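Local atomic coordinates of lactaldehyde dehydrogenase (Methanocaldococcus jannaschii, PDB entry 3PQA), a protein that oxidises lactaldehyde to lactate with NAD(+), preferring it to NADP, as a homotetrameric member of the aldehyde dehydrogenase family serving coenzyme F420 biosynthesis. Residues T126-V131 against E453-K458; G132-I137 against T157-V162; E212-I217 against G234-A239. All coordinates share one frame; numbering follows the deposited sequence. Where two conformers were deposited one is given.

In the fold
Interactions 1, 2 and 3 belong to one mixed sheet and illustrate how side-chain chemistry follows position in a fold. Interactions 1 and 2 share the long strand 122-138: its first half pairs antiparallel with 455-463, its second half parallel with 160-165. Interaction 3 joins the next parallel neighbours, 216-220 and 237-241, and meets interaction 2 where Gly135 N bonds to Met216 O. Interaction 2 is wholly buried and mostly aliphatic, with one amide at its start. Interactions 1 and 3 are partly buried and both touch the second subunit; interaction 1 adds a salt-bridge network and waters, interaction 3 buries lysine methylenes. Asn159 and Lys237 reach from interactions 2 and 3 to the backbone of residues 453-455.

Interaction 1: T126-V131 against E453-K458; sequences TRREPV and EMSNIK
An antiparallel beta ladder of strands 122-138 and 455-463, beside the second subunit, joins residues 126-130 to 455-458, just after the helix that ends before Met454. Two hydrogen-bonded pairs, Arg127 with Lys458 and Glu129 with Asn456, carry reciprocal backbone bonds; Lys458 N to Arg127 O is the shortest, at 2.7 Å. On the face bearing Arg127, Glu129 and Lys458, one carboxylate oxygen serves two cations. Glu129 OE2 takes Arg127 NE at 2.9 Å through its anti lone pair, almost within the guanidinium plane, and meets Lys458 NZ at 2.8 Å on its syn side, 25° out of the carboxylate plane. Lys458 bends at its third torsion (chi3 -78°) to bring the amine over, and NZ also donates to Leu414 O of the second subunit. Replacing Glu129 with an alanine would probably leave the Arg127 and Lys458 charges without the carboxylate between them and set the arginine tip free to turn. On the other face, the Arg128 and Ile457 side chains run alongside each other, and Ile457 CG1 sits over one face of the guanidinium, offset toward the rim, 3.6 Å from Arg128 CZ; Glu452 pairs with Arg128 NE. Beyond Pro130 the ladder frays. Val131 N reaches Met454 O at 3.3 Å from above the carbonyl plane, and two waters bridge Asn456 ND2, one to Pro130 O and one to Val131 O.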
# COMPACT_ATOMS: atom_id res chain seq x y z
N THR B 126 -9.88 6.44 -6.16
CA THR B 126 -10.41 5.21 -6.76
C THR B 126 -11.53 4.63 -5.91
O THR B 126 -11.67 4.93 -4.73
CB THR B 126 -9.31 4.14 -6.93
OG1 THR B 126 -8.74 3.80 -5.65
CG2 THR B 126 -8.21 4.65 -7.85
N ARG B 127 -12.35 3.79 -6.55
CA ARG B 127 -13.45 3.10 -5.91
C ARG B 127 -13.53 1.75 -6.61
O ARG B 127 -13.43 1.69 -7.84
CB ARG B 127 -14.73 3.91 -6.12
CG ARG B 127 -16.04 3.22 -5.75
CD ARG B 127 -17.20 4.20 -5.97
NE ARG B 127 -18.51 3.55 -5.83
CZ ARG B 127 -19.14 3.36 -4.68
NH1 ARG B 127 -18.59 3.78 -3.54
NH2 ARG B 127 -20.32 2.76 -4.65
N ARG B 128 -13.64 0.67 -5.84
CA ARG B 128 -13.81 -0.66 -6.42
C ARG B 128 -15.32 -0.93 -6.51
O ARG B 128 -16.06 -0.60 -5.58
CB ARG B 128 -13.11 -1.74 -5.57
CG ARG B 128 -11.57 -1.66 -5.41
CD ARG B 128 -10.83 -1.64 -6.72
NE ARG B 128 -9.36 -1.82 -6.64
CZ ARG B 128 -8.43 -0.86 -6.52
NH1 ARG B 128 -8.73 0.43 -6.37
NH2 ARG B 128 -7.15 -1.22 -6.54
N GLU B 129 -15.78 -1.47 -7.63
CA GLU B 129 -17.19 -1.85 -7.81
C GLU B 129 -17.28 -3.27 -8.35
O GLU B 129 -16.35 -3.74 -8.98
CB GLU B 129 -17.90 -0.87 -8.76
CG GLU B 129 -17.92 0.57 -8.23
CD GLU B 129 -18.77 1.52 -9.05
OE1 GLU B 129 -19.14 1.18 -10.19
OE2 GLU B 129 -19.04 2.63 -8.54
N PRO B 130 -18.41 -3.97 -8.10
CA PRO B 130 -18.46 -5.37 -8.59
C PRO B 130 -18.33 -5.53 -10.10
O PRO B 130 -18.80 -4.69 -10.87
CB PRO B 130 -19.87 -5.83 -8.20
CG PRO B 130 -20.66 -4.58 -7.90
CD PRO B 130 -19.65 -3.58 -7.40
N VAL B 131 -17.74 -6.65 -10.52
CA VAL B 131 -17.72 -6.99 -11.94
C VAL B 131 -19.12 -7.30 -12.48
O VAL B 131 -19.39 -7.07 -13.66
CB VAL B 131 -16.77 -8.15 -12.24
CG1 VAL B 131 -15.33 -7.69 -12.05
CG2 VAL B 131 -17.07 -9.38 -11.36
N GLU B 453 -9.62 -9.10 -8.24
CA GLU B 453 -9.98 -9.71 -9.53
C GLU B 453 -11.49 -9.57 -9.77
O GLU B 453 -11.92 -9.39 -10.89
CB GLU B 453 -9.63 -11.20 -9.58
CG GLU B 453 -8.19 -11.55 -9.16
CD GLU B 453 -7.17 -11.43 -10.27
OE1 GLU B 453 -7.54 -11.07 -11.41
OE2 GLU B 453 -5.97 -11.71 -9.98
N MET B 454 -12.26 -9.66 -8.69
CA MET B 454 -13.73 -9.67 -8.76
C MET B 454 -14.37 -8.28 -8.69
O MET B 454 -15.58 -8.14 -8.55
CB MET B 454 -14.30 -10.61 -7.67
CG MET B 454 -13.98 -12.11 -7.93
SD MET B 454 -14.59 -13.21 -6.63
CE MET B 454 -14.15 -14.83 -7.32
N SER B 455 -13.54 -7.24 -8.77
CA SER B 455 -14.06 -5.90 -8.86
C SER B 455 -13.38 -5.13 -9.99
O SER B 455 -12.34 -5.57 -10.51
CB SER B 455 -13.97 -5.20 -7.49
OG SER B 455 -12.67 -5.17 -6.98
N ASN B 456 -14.01 -4.04 -10.40
CA ASN B 456 -13.44 -3.12 -11.38
C ASN B 456 -13.11 -1.81 -10.69
O ASN B 456 -13.84 -1.38 -9.79
CB ASN B 456 -14.44 -2.85 -12.50
CG ASN B 456 -14.67 -4.05 -13.39
OD1 ASN B 456 -13.73 -4.77 -13.76
ND2 ASN B 456 -15.94 -4.27 -13.76
N ILE B 457 -12.03 -1.17 -11.13
CA ILE B 457 -11.68 0.15 -10.61
C ILE B 457 -12.53 1.22 -11.28
O ILE B 457 -12.83 1.15 -12.49
CB ILE B 457 -10.17 0.47 -10.79
CG1 ILE B 457 -9.31 -0.50 -9.97
CG2 ILE B 457 -9.87 1.94 -10.37
CD1 ILE B 457 -7.79 -0.43 -10.29
N LYS B 458 -12.95 2.21 -10.49
CA LYS B 458 -13.55 3.43 -11.01
C LYS B 458 -12.67 4.55 -10.50
O LYS B 458 -12.39 4.61 -9.30
CB LYS B 458 -14.99 3.62 -10.51
CG LYS B 458 -15.60 4.98 -10.87
CD LYS B 458 -17.03 5.13 -10.36
CE LYS B 458 -18.04 4.37 -11.23
NZ LYS B 458 -19.42 4.44 -10.61
O HOH W 1 -21.67 2.27 -10.88
O HOH W 2 -17.97 -2.58 -12.65
O HOH W 3 -17.46 -6.15 -15.42

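Interaction 2: G132-I137 against T157-V162; sequences GIVGAI and TGNVIV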
# COMPACT_ATOMS: atom_id res chain seq x y z
N GLY B 132 -20.00 -7.80 -11.61
CA GLY B 132 -21.40 -8.06 -11.96
C GLY B 132 -21.78 -9.46 -11.51
O GLY B 132 -21.95 -9.72 -10.31
N ILE B 133 -21.92 -10.37 -12.47
CA ILE B 133 -22.16 -11.77 -12.19
C ILE B 133 -20.84 -12.52 -12.24
O ILE B 133 -20.16 -12.54 -13.28
CB ILE B 133 -23.16 -12.41 -13.18
CG1 ILE B 133 -24.50 -11.67 -13.15
CG2 ILE B 133 -23.37 -13.89 -12.85
CD1 ILE B 133 -25.56 -12.21 -14.14
N VAL B 134 -20.47 -13.12 -11.11
CA VAL B 134 -19.31 -13.99 -11.00
C VAL B 134 -19.78 -15.41 -11.23
O VAL B 134 -20.63 -15.92 -10.50
CB VAL B 134 -18.61 -13.85 -9.62
CG1 VAL B 134 -17.65 -15.01 -9.39
CG2 VAL B 134 -17.88 -12.51 -9.52
N GLY B 135 -19.20 -16.05 -12.26
CA GLY B 135 -19.42 -17.47 -12.51
C GLY B 135 -18.29 -18.26 -11.86
O GLY B 135 -17.16 -18.22 -12.34
N ALA B 136 -18.60 -18.93 -10.76
CA ALA B 136 -17.63 -19.72 -10.00
C ALA B 136 -17.76 -21.18 -10.37
O ALA B 136 -18.86 -21.74 -10.35
CB ALA B 136 -17.85 -19.52 -8.50
N ILE B 137 -16.66 -21.81 -10.74
CA ILE B 137 -16.68 -23.23 -11.10
C ILE B 137 -15.62 -23.90 -10.23
O ILE B 137 -14.44 -23.57 -10.33
CB ILE B 137 -16.47 -23.44 -12.62
CG1 ILE B 137 -17.58 -22.72 -13.42
CG2 ILE B 137 -16.42 -24.93 -12.95
CD1 ILE B 137 -17.37 -22.74 -14.94
N THR B 157 -17.34 -8.19 -2.49
CA THR B 157 -17.20 -7.17 -3.54
C THR B 157 -18.52 -6.83 -4.25
O THR B 157 -18.53 -6.11 -5.25
CB THR B 157 -16.08 -7.56 -4.55
OG1 THR B 157 -16.30 -8.90 -5.03
CG2 THR B 157 -14.72 -7.48 -3.89
N GLY B 158 -19.64 -7.35 -3.74
CA GLY B 158 -20.98 -6.94 -4.23
C GLY B 158 -21.45 -7.58 -5.52
O GLY B 158 -22.28 -7.01 -6.23
N ASN B 159 -20.96 -8.78 -5.79
CA ASN B 159 -21.31 -9.55 -6.98
C ASN B 159 -22.43 -10.53 -6.72
O ASN B 159 -22.54 -11.10 -5.65
CB ASN B 159 -20.11 -10.35 -7.46
CG ASN B 159 -18.98 -9.48 -7.91
OD1 ASN B 159 -19.05 -8.87 -8.97
ND2 ASN B 159 -17.92 -9.41 -7.11
N VAL B 160 -23.26 -10.73 -7.75
CA VAL B 160 -24.15 -11.88 -7.81
C VAL B 160 -23.31 -13.09 -8.23
O VAL B 160 -22.36 -12.95 -9.00
CB VAL B 160 -25.28 -11.60 -8.83
CG1 VAL B 160 -26.08 -12.86 -9.12
CG2 VAL B 160 -26.19 -10.50 -8.28
N ILE B 161 -23.67 -14.27 -7.73
CA ILE B 161 -22.91 -15.49 -8.02
C ILE B 161 -23.76 -16.61 -8.67
O ILE B 161 -24.86 -16.91 -8.20
CB ILE B 161 -22.31 -16.05 -6.74
CG1 ILE B 161 -21.46 -14.99 -6.03
CG2 ILE B 161 -21.49 -17.32 -7.04
CD1 ILE B 161 -21.24 -15.30 -4.54
N VAL B 162 -23.24 -17.19 -9.75
CA VAL B 162 -23.73 -18.49 -10.24
C VAL B 162 -22.59 -19.48 -10.11
O VAL B 162 -21.46 -19.23 -10.57
CB VAL B 162 -24.30 -18.42 -11.68
CG1 VAL B 162 -25.59 -17.57 -11.70
CG2 VAL B 162 -23.28 -17.89 -12.67
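Val134 N bonds to Val160 O at 2.8 Å and 165°, the shortest link of a parallel ladder that continues with Val162 N to Val134 O and Ala136 N to Val162 O at 2.9 Å. The opening bond, Val160 N to Gly132 O, is weak. Just before it, Asn159 OD1 takes the backbone N-H of Gly132 at 3.0 Å in a nearly straight bond of 166°, while its ND2 donates to Met454 O; one amide thus bridges two chain segments that meet at the head of the strand pair. With CG beside the backbone N (chi1 -64°), the amide lies next to Val134, whose CG2 touches Asn159 CG at 3.6 Å and confines it from one side. A side chain at Gly132 would collide with the carbonyl oxygen of the residue before it, so the turn into the strand calls for glycine. On one face Ile133 CG2 touches Val162 CG2 at 4.0 Å, the two side chains lying aslant, and Val162 CG2 also lies 3.9 Å from Gly135 CA. This is a beta-alpha-beta crossover: helix 145-156 packs on the face of Ile161 and Ala136, helices 33-44 and 201-210 lie against Val162, and strand 216-220 flanks 122-138 on its other edge.

Interaction 3: E212-I217 against G234-A239; sequences EKVNMI and GFKKIA
Three backbone bonds join strand 216-220 to strand 237-241, the two parallel strands of a beta-alpha-beta unit connected through helix 223-232; the turn before this helix and its first residues (Gly221 to Gly226) are assigned by similarity to NAD(+) binding. The shortest and straightest bond is Ala239 N to Ile217 O, 2.8 Å at 172°; Ile217 N donates to Lys237 O at 2.9 Å, and Lys237 N reaches Asn215 O at a longer 3.2 Å. Glu241, the active-site residue by similarity, follows closely in sequence, its side chain about 6 Å from that of Ala239. Lys237 lays its CB against Met216 CB at 4.0 Å, while its tip leads off to Glu453 O, tying this strand to the segment before strand 455-463. Along the same face, Met216 CE approaches Ala239 CB in one of the two conformers of the methionine. Lys236, just ahead of its strand, faces the other way and buries more of itself against residues 212-217 than any other residue of its segment does. A bend at the last torsion (chi4 61°) turns NZ to the carbonyls of Ala233 and Val209. Up to CE the chain runs extended, so that its buried methylenes behave as an aliphatic filler, with CE 3.7 Å from Val214 CB and CD 3.6 Å from Ile217 CG1.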
# COMPACT_ATOMS: atom_id res chain seq x y z
N GLU B 212 -23.32 -14.63 -22.18
CA GLU B 212 -22.84 -13.25 -22.29
C GLU B 212 -23.24 -12.35 -21.12
O GLU B 212 -22.72 -11.24 -21.00
CB GLU B 212 -23.26 -12.64 -23.64
CG GLU B 212 -22.74 -13.44 -24.84
CD GLU B 212 -22.36 -12.60 -26.06
OE1 GLU B 212 -21.98 -13.20 -27.09
OE2 GLU B 212 -22.45 -11.34 -26.00
N LYS B 213 -24.16 -12.82 -20.28
CA LYS B 213 -24.57 -12.08 -19.08
C LYS B 213 -23.58 -12.28 -17.92
O LYS B 213 -23.54 -11.47 -16.99
CB LYS B 213 -25.98 -12.48 -18.64
CG LYS B 213 -27.07 -12.01 -19.60
CD LYS B 213 -28.44 -12.55 -19.17
CE LYS B 213 -29.49 -12.35 -20.28
NZ LYS B 213 -29.86 -10.93 -20.45
N VAL B 214 -22.80 -13.35 -17.97
CA VAL B 214 -21.81 -13.60 -16.92
C VAL B 214 -20.63 -12.65 -17.17
O VAL B 214 -20.17 -12.52 -18.30
CB VAL B 214 -21.38 -15.09 -16.92
CG1 VAL B 214 -20.20 -15.33 -15.96
CG2 VAL B 214 -22.59 -15.98 -16.54
N ASN B 215 -20.17 -11.96 -16.12
CA ASN B 215 -19.14 -10.93 -16.28
C ASN B 215 -17.71 -11.40 -16.04
O ASN B 215 -16.74 -10.80 -16.52
CB ASN B 215 -19.46 -9.74 -15.37
CG ASN B 215 -20.77 -9.06 -15.76
OD1 ASN B 215 -21.78 -9.18 -15.06
ND2 ASN B 215 -20.77 -8.38 -16.90
N MET B 216 -17.60 -12.48 -15.29
CA MET B 216 -16.30 -13.01 -14.88
C MET B 216 -16.41 -14.50 -14.64
O MET B 216 -17.41 -14.98 -14.10
CB MET B 216 -15.80 -12.30 -13.62
CG MET B 216 -14.61 -12.98 -12.96
SD MET B 216 -13.72 -11.90 -11.85
CE MET B 216 -12.41 -13.05 -11.35
N ILE B 217 -15.37 -15.23 -15.04
CA ILE B 217 -15.26 -16.66 -14.77
C ILE B 217 -14.08 -16.87 -13.83
O ILE B 217 -12.99 -16.35 -14.07
CB ILE B 217 -15.05 -17.51 -16.06
CG1 ILE B 217 -16.20 -17.31 -17.04
CG2 ILE B 217 -14.84 -19.00 -15.73
CD1 ILE B 217 -17.56 -17.61 -16.46
N GLY B 234 -14.92 -15.57 -24.13
CA GLY B 234 -15.21 -14.31 -24.81
C GLY B 234 -14.84 -13.12 -23.94
O GLY B 234 -13.88 -13.17 -23.16
N PHE B 235 -15.63 -12.05 -24.05
CA PHE B 235 -15.36 -10.80 -23.35
C PHE B 235 -15.79 -10.87 -21.88
O PHE B 235 -16.83 -10.34 -21.48
CB PHE B 235 -16.08 -9.65 -24.07
CG PHE B 235 -15.43 -8.30 -23.90
CD1 PHE B 235 -14.99 -7.86 -22.65
CD2 PHE B 235 -15.31 -7.44 -24.99
CE1 PHE B 235 -14.42 -6.59 -22.50
CE2 PHE B 235 -14.74 -6.17 -24.84
CZ PHE B 235 -14.30 -5.75 -23.59
N LYS B 236 -14.97 -11.52 -21.07
CA LYS B 236 -15.20 -11.68 -19.64
C LYS B 236 -13.84 -11.54 -18.98
O LYS B 236 -12.82 -11.82 -19.62
CB LYS B 236 -15.69 -13.10 -19.33
CG LYS B 236 -17.08 -13.44 -19.81
CD LYS B 236 -17.50 -14.82 -19.30
CE LYS B 236 -18.92 -15.16 -19.72
NZ LYS B 236 -19.05 -15.19 -21.19
N LYS B 237 -13.83 -11.12 -17.72
CA LYS B 237 -12.65 -11.27 -16.85
C LYS B 237 -12.49 -12.75 -16.56
O LYS B 237 -13.49 -13.45 -16.37
CB LYS B 237 -12.81 -10.50 -15.54
CG LYS B 237 -12.33 -9.05 -15.58
CD LYS B 237 -12.26 -8.39 -14.18
CE LYS B 237 -10.86 -8.45 -13.56
NZ LYS B 237 -10.70 -7.46 -12.42
N ILE B 238 -11.25 -13.24 -16.54
CA ILE B 238 -10.98 -14.66 -16.36
C ILE B 238 -9.92 -14.89 -15.30
O ILE B 238 -8.83 -14.32 -15.38
CB ILE B 238 -10.47 -15.31 -17.68
CG1 ILE B 238 -11.50 -15.13 -18.80
CG2 ILE B 238 -10.17 -16.81 -17.47
CD1 ILE B 238 -10.94 -15.40 -20.19
N ALA B 239 -10.25 -15.71 -14.31
CA ALA B 239 -9.29 -16.20 -13.33
C ALA B 239 -9.27 -17.73 -13.39
O ALA B 239 -10.32 -18.37 -13.40
CB ALA B 239 -9.65 -15.71 -11.92